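Local coordinates for protein aromatic-L-amino-acid decarboxylase (Catharanthus roseus, PDB 6EEW) that decarboxylates L-tryptophan to tryptamine and 5-hydroxy-L-tryptophan to serotonin, working as a homodimer with pyridoxal 5'-phosphate as cofactor, at residues T167-A178 and I282-Y290. Numbering follows the deposited sequence.
Sequences TSESILCTIIAA and IWIHVDAAY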
ATOM      1  N   THR A 167      -4.752  -7.117  -3.787  1.00 46.41           N
ATOM      2  CA  THR A 167      -4.885  -8.565  -3.751  1.00 48.30           C
ATOM      3  C   THR A 167      -3.517  -9.226  -3.737  1.00 51.75           C
ATOM      4  O   THR A 167      -3.309 -10.227  -3.044  1.00 55.16           O
ATOM      5  CB  THR A 167      -5.714  -9.043  -4.940  1.00 42.54           C
ATOM      6  OG1 THR A 167      -7.020  -8.477  -4.827  1.00 38.86           O
ATOM      7  CG2 THR A 167      -5.838 -10.564  -4.933  1.00 42.66           C
ATOM      8  N   SER A 168      -2.571  -8.680  -4.501  1.00 52.76           N
ATOM      9  CA  SER A 168      -1.258  -9.304  -4.588  1.00 57.24           C
ATOM     10  C   SER A 168      -0.629  -9.453  -3.209  1.00 56.16           C
ATOM     11  O   SER A 168      -0.104 -10.521  -2.879  1.00 57.45           O
ATOM     12  CB  SER A 168      -0.355  -8.521  -5.538  1.00 56.29           C
ATOM     13  OG  SER A 168      -0.702  -8.808  -6.888  1.00 55.83           O
ATOM     14  N   GLU A 169      -0.717  -8.421  -2.364  1.00 48.71           N
ATOM     15  CA  GLU A 169      -0.077  -8.543  -1.059  1.00 52.81           C
ATOM     16  C   GLU A 169      -0.904  -9.376  -0.084  1.00 53.12           C
ATOM     17  O   GLU A 169      -0.339 -10.024   0.801  1.00 55.34           O
ATOM     18  CB  GLU A 169       0.252  -7.154  -0.481  1.00 50.80           C
ATOM     19  CG  GLU A 169      -0.903  -6.172  -0.305  1.00 62.80           C
ATOM     20  CD  GLU A 169      -0.452  -4.850   0.366  1.00 63.38           C
ATOM     21  OE1 GLU A 169       0.766  -4.573   0.385  1.00 60.96           O
ATOM     22  OE2 GLU A 169      -1.313  -4.098   0.886  1.00 62.69           O
ATOM     23  N   SER A 170      -2.223  -9.427  -0.238  1.00 57.35           N
ATOM     24  CA  SER A 170      -3.009 -10.348   0.583  1.00 53.22           C
ATOM     25  C   SER A 170      -2.653 -11.793   0.271  1.00 43.51           C
ATOM     26  O   SER A 170      -2.423 -12.606   1.181  1.00 47.25           O
ATOM     27  CB  SER A 170      -4.486 -10.086   0.380  1.00 54.58           C
ATOM     28  OG  SER A 170      -4.763  -8.769   0.783  1.00 55.76           O
ATOM     29  N   ILE A 171      -2.617 -12.138  -1.013  1.00 42.44           N
ATOM     30  CA  ILE A 171      -2.229 -13.487  -1.402  1.00 36.26           C
ATOM     31  C   ILE A 171      -0.801 -13.774  -0.965  1.00 47.54           C
ATOM     32  O   ILE A 171      -0.495 -14.877  -0.494  1.00 45.98           O
ATOM     33  CB  ILE A 171      -2.408 -13.693  -2.914  1.00 38.63           C
ATOM     34  CG1 ILE A 171      -3.906 -13.684  -3.254  1.00 49.29           C
ATOM     35  CG2 ILE A 171      -1.864 -15.039  -3.323  1.00 44.06           C
ATOM     36  CD1 ILE A 171      -4.210 -13.945  -4.725  1.00 52.73           C
ATOM     37  N   LEU A 172       0.103 -12.803  -1.143  1.00 48.73           N
ATOM     38  CA  LEU A 172       1.488 -12.987  -0.721  1.00 48.55           C
ATOM     39  C   LEU A 172       1.572 -13.300   0.768  1.00 48.07           C
ATOM     40  O   LEU A 172       2.301 -14.209   1.178  1.00 51.34           O
ATOM     41  CB  LEU A 172       2.301 -11.739  -1.072  1.00 46.00           C
ATOM     42  CG  LEU A 172       3.771 -11.689  -0.660  1.00 47.88           C
ATOM     43  CD1 LEU A 172       4.548 -12.866  -1.227  1.00 47.77           C
ATOM     44  CD2 LEU A 172       4.408 -10.377  -1.091  1.00 43.95           C
ATOM     45  N   CYS A 173       0.810 -12.578   1.591  1.00 47.13           N
ATOM     46  CA  CYS A 173       0.817 -12.832   3.028  1.00 42.32           C
ATOM     47  C   CYS A 173       0.298 -14.234   3.345  1.00 46.77           C
ATOM     48  O   CYS A 173       0.907 -14.968   4.139  1.00 45.12           O
ATOM     49  CB  CYS A 173       0.020 -11.739   3.750  1.00 43.50           C
ATOM     50  SG  CYS A 173       0.987 -10.131   3.924  1.00 49.91           S
ATOM     51  N   THR A 174      -0.819 -14.640   2.727  1.00 46.01           N
ATOM     52  CA  THR A 174      -1.317 -15.978   3.049  1.00 46.43           C
ATOM     53  C   THR A 174      -0.370 -17.054   2.551  1.00 42.99           C
ATOM     54  O   THR A 174      -0.196 -18.087   3.216  1.00 48.62           O
ATOM     55  CB  THR A 174      -2.739 -16.203   2.503  1.00 45.53           C
ATOM     56  OG1 THR A 174      -2.729 -16.238   1.067  1.00 46.81           O
ATOM     57  CG2 THR A 174      -3.663 -15.119   2.997  1.00 35.73           C
ATOM     58  N   ILE A 175       0.277 -16.822   1.409  1.00 41.97           N
ATOM     59  CA  ILE A 175       1.266 -17.771   0.901  1.00 40.12           C
ATOM     60  C   ILE A 175       2.440 -17.893   1.864  1.00 41.33           C
ATOM     61  O   ILE A 175       2.966 -18.991   2.092  1.00 43.72           O
ATOM     62  CB  ILE A 175       1.761 -17.342  -0.491  1.00 43.19           C
ATOM     63  CG1 ILE A 175       0.612 -17.269  -1.485  1.00 40.16           C
ATOM     64  CG2 ILE A 175       2.844 -18.292  -0.983  1.00 40.60           C
ATOM     65  CD1 ILE A 175       1.086 -16.925  -2.896  1.00 43.96           C
ATOM     66  N   ILE A 176       2.895 -16.771   2.423  1.00 42.87           N
ATOM     67  CA  ILE A 176       4.023 -16.855   3.348  1.00 45.50           C
ATOM     68  C   ILE A 176       3.599 -17.566   4.627  1.00 47.11           C
ATOM     69  O   ILE A 176       4.358 -18.360   5.195  1.00 41.15           O
ATOM     70  CB  ILE A 176       4.599 -15.459   3.652  1.00 43.91           C
ATOM     71  CG1 ILE A 176       5.321 -14.888   2.424  1.00 44.49           C
ATOM     72  CG2 ILE A 176       5.535 -15.547   4.852  1.00 38.31           C
ATOM     73  CD1 ILE A 176       5.823 -13.493   2.592  1.00 47.71           C
ATOM     74  N   ALA A 177       2.383 -17.294   5.103  1.00 48.00           N
ATOM     75  CA  ALA A 177       1.864 -18.002   6.271  1.00 57.33           C
ATOM     76  C   ALA A 177       1.880 -19.511   6.048  1.00 54.53           C
ATOM     77  O   ALA A 177       2.359 -20.279   6.895  1.00 61.29           O
ATOM     78  CB  ALA A 177       0.447 -17.514   6.592  1.00 58.44           C
ATOM     79  N   ALA A 178       1.363 -19.956   4.906  1.00 49.62           N
ATOM     80  CA  ALA A 178       1.375 -21.385   4.609  1.00 56.14           C
ATOM     81  C   ALA A 178       2.802 -21.919   4.534  1.00 56.09           C
ATOM     82  O   ALA A 178       3.113 -22.995   5.078  1.00 58.11           O
ATOM     83  CB  ALA A 178       0.627 -21.654   3.305  1.00 52.35           C
ATOM     84  N   ILE A 282      -3.578 -28.732   2.302  1.00 56.35           N
ATOM     85  CA  ILE A 282      -3.255 -27.580   1.475  1.00 45.73           C
ATOM     86  C   ILE A 282      -3.985 -26.363   2.013  1.00 50.96           C
ATOM     87  O   ILE A 282      -5.198 -26.412   2.252  1.00 62.25           O
ATOM     88  CB  ILE A 282      -3.646 -27.844   0.012  1.00 49.04           C
ATOM     89  CG1 ILE A 282      -2.902 -29.079  -0.514  1.00 49.43           C
ATOM     90  CG2 ILE A 282      -3.439 -26.593  -0.834  1.00 54.28           C
ATOM     91  CD1 ILE A 282      -3.477 -29.665  -1.785  1.00 48.85           C
ATOM     92  N   TRP A 283      -3.262 -25.263   2.184  1.00 43.52           N
ATOM     93  CA  TRP A 283      -3.898 -23.998   2.521  1.00 45.96           C
ATOM     94  C   TRP A 283      -4.644 -23.485   1.305  1.00 46.38           C
ATOM     95  O   TRP A 283      -4.043 -23.267   0.253  1.00 51.77           O
ATOM     96  CB  TRP A 283      -2.863 -22.969   2.948  1.00 45.65           C
ATOM     97  CG  TRP A 283      -3.445 -21.648   3.301  1.00 44.93           C
ATOM     98  CD1 TRP A 283      -4.252 -20.864   2.520  1.00 46.10           C
ATOM     99  CD2 TRP A 283      -3.180 -20.892   4.482  1.00 50.37           C
ATOM    100  NE1 TRP A 283      -4.546 -19.692   3.171  1.00 48.80           N
ATOM    101  CE2 TRP A 283      -3.891 -19.682   4.373  1.00 48.33           C
ATOM    102  CE3 TRP A 283      -2.424 -21.129   5.632  1.00 49.39           C
ATOM    103  CZ2 TRP A 283      -3.881 -18.726   5.372  1.00 45.20           C
ATOM    104  CZ3 TRP A 283      -2.414 -20.177   6.619  1.00 43.14           C
ATOM    105  CH2 TRP A 283      -3.134 -18.992   6.486  1.00 40.35           C
ATOM    106  N   ILE A 284      -5.941 -23.273   1.437  1.00 45.59           N
ATOM    107  CA  ILE A 284      -6.738 -22.760   0.334  1.00 46.71           C
ATOM    108  C   ILE A 284      -7.113 -21.313   0.613  1.00 43.53           C
ATOM    109  O   ILE A 284      -7.683 -20.984   1.666  1.00 45.52           O
ATOM    110  CB  ILE A 284      -7.976 -23.633   0.065  1.00 49.23           C
ATOM    111  CG1 ILE A 284      -8.768 -23.054  -1.113  1.00 50.37           C
ATOM    112  CG2 ILE A 284      -8.808 -23.829   1.334  1.00 49.38           C
ATOM    113  CD1 ILE A 284      -9.873 -23.962  -1.587  1.00 50.22           C
ATOM    114  N   HIS A 285      -6.783 -20.451  -0.340  1.00 40.49           N
ATOM    115  CA  HIS A 285      -7.128 -19.044  -0.281  1.00 51.36           C
ATOM    116  C   HIS A 285      -8.055 -18.756  -1.442  1.00 58.64           C
ATOM    117  O   HIS A 285      -7.776 -19.156  -2.579  1.00 64.58           O
ATOM    118  CB  HIS A 285      -5.887 -18.137  -0.356  1.00 41.92           C
ATOM    119  CG  HIS A 285      -6.229 -16.689  -0.501  1.00 38.24           C
ATOM    120  ND1 HIS A 285      -6.454 -15.864   0.579  1.00 38.92           N
ATOM    121  CD2 HIS A 285      -6.451 -15.933  -1.605  1.00 37.88           C
ATOM    122  CE1 HIS A 285      -6.784 -14.656   0.147  1.00 39.27           C
ATOM    123  NE2 HIS A 285      -6.785 -14.672  -1.175  1.00 37.36           N
ATOM    124  N   VAL A 286      -9.153 -18.075  -1.156  1.00 55.98           N
ATOM    125  CA  VAL A 286     -10.116 -17.693  -2.173  1.00 49.74           C
ATOM    126  C   VAL A 286      -9.859 -16.234  -2.519  1.00 49.27           C
ATOM    127  O   VAL A 286     -10.033 -15.336  -1.679  1.00 40.59           O
ATOM    128  CB  VAL A 286     -11.554 -17.938  -1.710  1.00 45.74           C
ATOM    129  CG1 VAL A 286     -12.523 -17.371  -2.712  1.00 43.70           C
ATOM    130  CG2 VAL A 286     -11.772 -19.446  -1.548  1.00 43.51           C
ATOM    131  N   ASP A 287      -9.411 -16.020  -3.759  1.00 43.64           N
ATOM    132  CA  ASP A 287      -9.246 -14.683  -4.326  1.00 42.90           C
ATOM    133  C   ASP A 287     -10.587 -14.280  -4.928  1.00 40.57           C
ATOM    134  O   ASP A 287     -10.979 -14.772  -5.989  1.00 43.32           O
ATOM    135  CB  ASP A 287      -8.145 -14.659  -5.380  1.00 46.13           C
ATOM    136  CG  ASP A 287      -8.027 -13.298  -6.069  1.00 49.20           C
ATOM    137  OD1 ASP A 287      -8.554 -12.293  -5.528  1.00 46.68           O
ATOM    138  OD2 ASP A 287      -7.397 -13.220  -7.147  1.00 45.12           O
ATOM    139  N   ALA A 288     -11.303 -13.402  -4.231  1.00 42.51           N
ATOM    140  CA  ALA A 288     -12.546 -12.868  -4.757  1.00 44.35           C
ATOM    141  C   ALA A 288     -12.408 -11.368  -4.939  1.00 50.04           C
ATOM    142  O   ALA A 288     -13.247 -10.602  -4.453  1.00 59.16           O
ATOM    143  CB  ALA A 288     -13.719 -13.206  -3.834  1.00 42.97           C
ATOM    144  N   ALA A 289     -11.333 -10.938  -5.606  1.00 43.64           N
ATOM    145  CA  ALA A 289     -11.093  -9.507  -5.747  1.00 44.52           C
ATOM    146  C   ALA A 289     -12.323  -8.796  -6.298  1.00 46.26           C
ATOM    147  O   ALA A 289     -12.830  -7.845  -5.695  1.00 41.78           O
ATOM    148  CB  ALA A 289      -9.894  -9.255  -6.654  1.00 48.36           C
ATOM    149  N   TYR A 290     -12.854  -9.286  -7.413  1.00 46.66           N
ATOM    150  CA  TYR A 290     -13.983  -8.607  -8.050  1.00 49.08           C
ATOM    151  C   TYR A 290     -15.318  -9.168  -7.570  1.00 45.43           C
ATOM    152  O   TYR A 290     -16.111  -8.443  -6.959  1.00 46.27           O
ATOM    153  CB  TYR A 290     -13.857  -8.692  -9.581  1.00 48.18           C
ATOM    154  CG  TYR A 290     -15.137  -8.485 -10.371  1.00 45.29           C
ATOM    155  CD1 TYR A 290     -15.655  -7.209 -10.574  1.00 36.48           C
ATOM    156  CD2 TYR A 290     -15.811  -9.564 -10.948  1.00 45.74           C
ATOM    157  CE1 TYR A 290     -16.819  -7.013 -11.311  1.00 48.21           C
ATOM    158  CE2 TYR A 290     -16.997  -9.382 -11.687  1.00 38.00           C
ATOM    159  CZ  TYR A 290     -17.484  -8.107 -11.861  1.00 42.91           C
ATOM    160  OH  TYR A 290     -18.629  -7.910 -12.587  1.00 49.89           O
TER
HETATM  161  O   HOH W   1      -8.801 -10.470  -3.563  1.00 42.29           O
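Helix 167-186 packs on strand 283-287 of the large mixed sheet beside the cofactor site, with Thr174 and Ile171 set against Trp283 and His285. The short axes run antiparallel at 172° and approach to 9.4 Å; strand alternation directs the CB atoms of Trp283, His285 and Asp287 toward the helix. At one end Ala178 CB lies 3.7 Å from Trp283 CB, and Ala177 CB meets the far end of the indole, 3.9 Å from CH2. Thr174 O, which accepts the helical bond from Ala178 N, lies over one indole face, 4.1 Å above its plane. Swinging CG anti to the backbone N (chi1 180°) carries the indole alongside this turn, and its NE1 is hydrogen-bonded to Ser312 on the neighbouring strand. Replacing this indole by an alanine would probably leave a gap against Ala177, Ala178 and Thr174 and cost the Ser312 hydroxyl one of its two ring-nitrogen partners. Next along the strand, the imidazole of His285 is met obliquely by Thr174 CG2 at ND1 and by Ile171 CG1 at NE2, the latter 3.7 Å away; ND1 is hydrogen-bonded to Ser312 OG and NE2 to Ser314 OG. This helix-on-sheet layer belongs to the large domain of the fold type I (aspartate aminotransferase-like) enzymes, which include group II decarboxylases: Thr167 N and Ser168 OG bind phosphate oxygens of the lysine-linked cofactor at position 319, placing the helix N-terminus where its dipole would be expected to stabilise the phosphate's negative charge. Nearby, Thr167 CG2 rests 3.3 Å from Asp287 OD1, the two side chains crossing at about a right angle. A water bridges the segments, donating to Asp287 OD1 at 2.7 Å and hydrogen-bonded to Thr167 OG1; the same OD1 weakly accepts Ala289 N (3.1 Å, 135°).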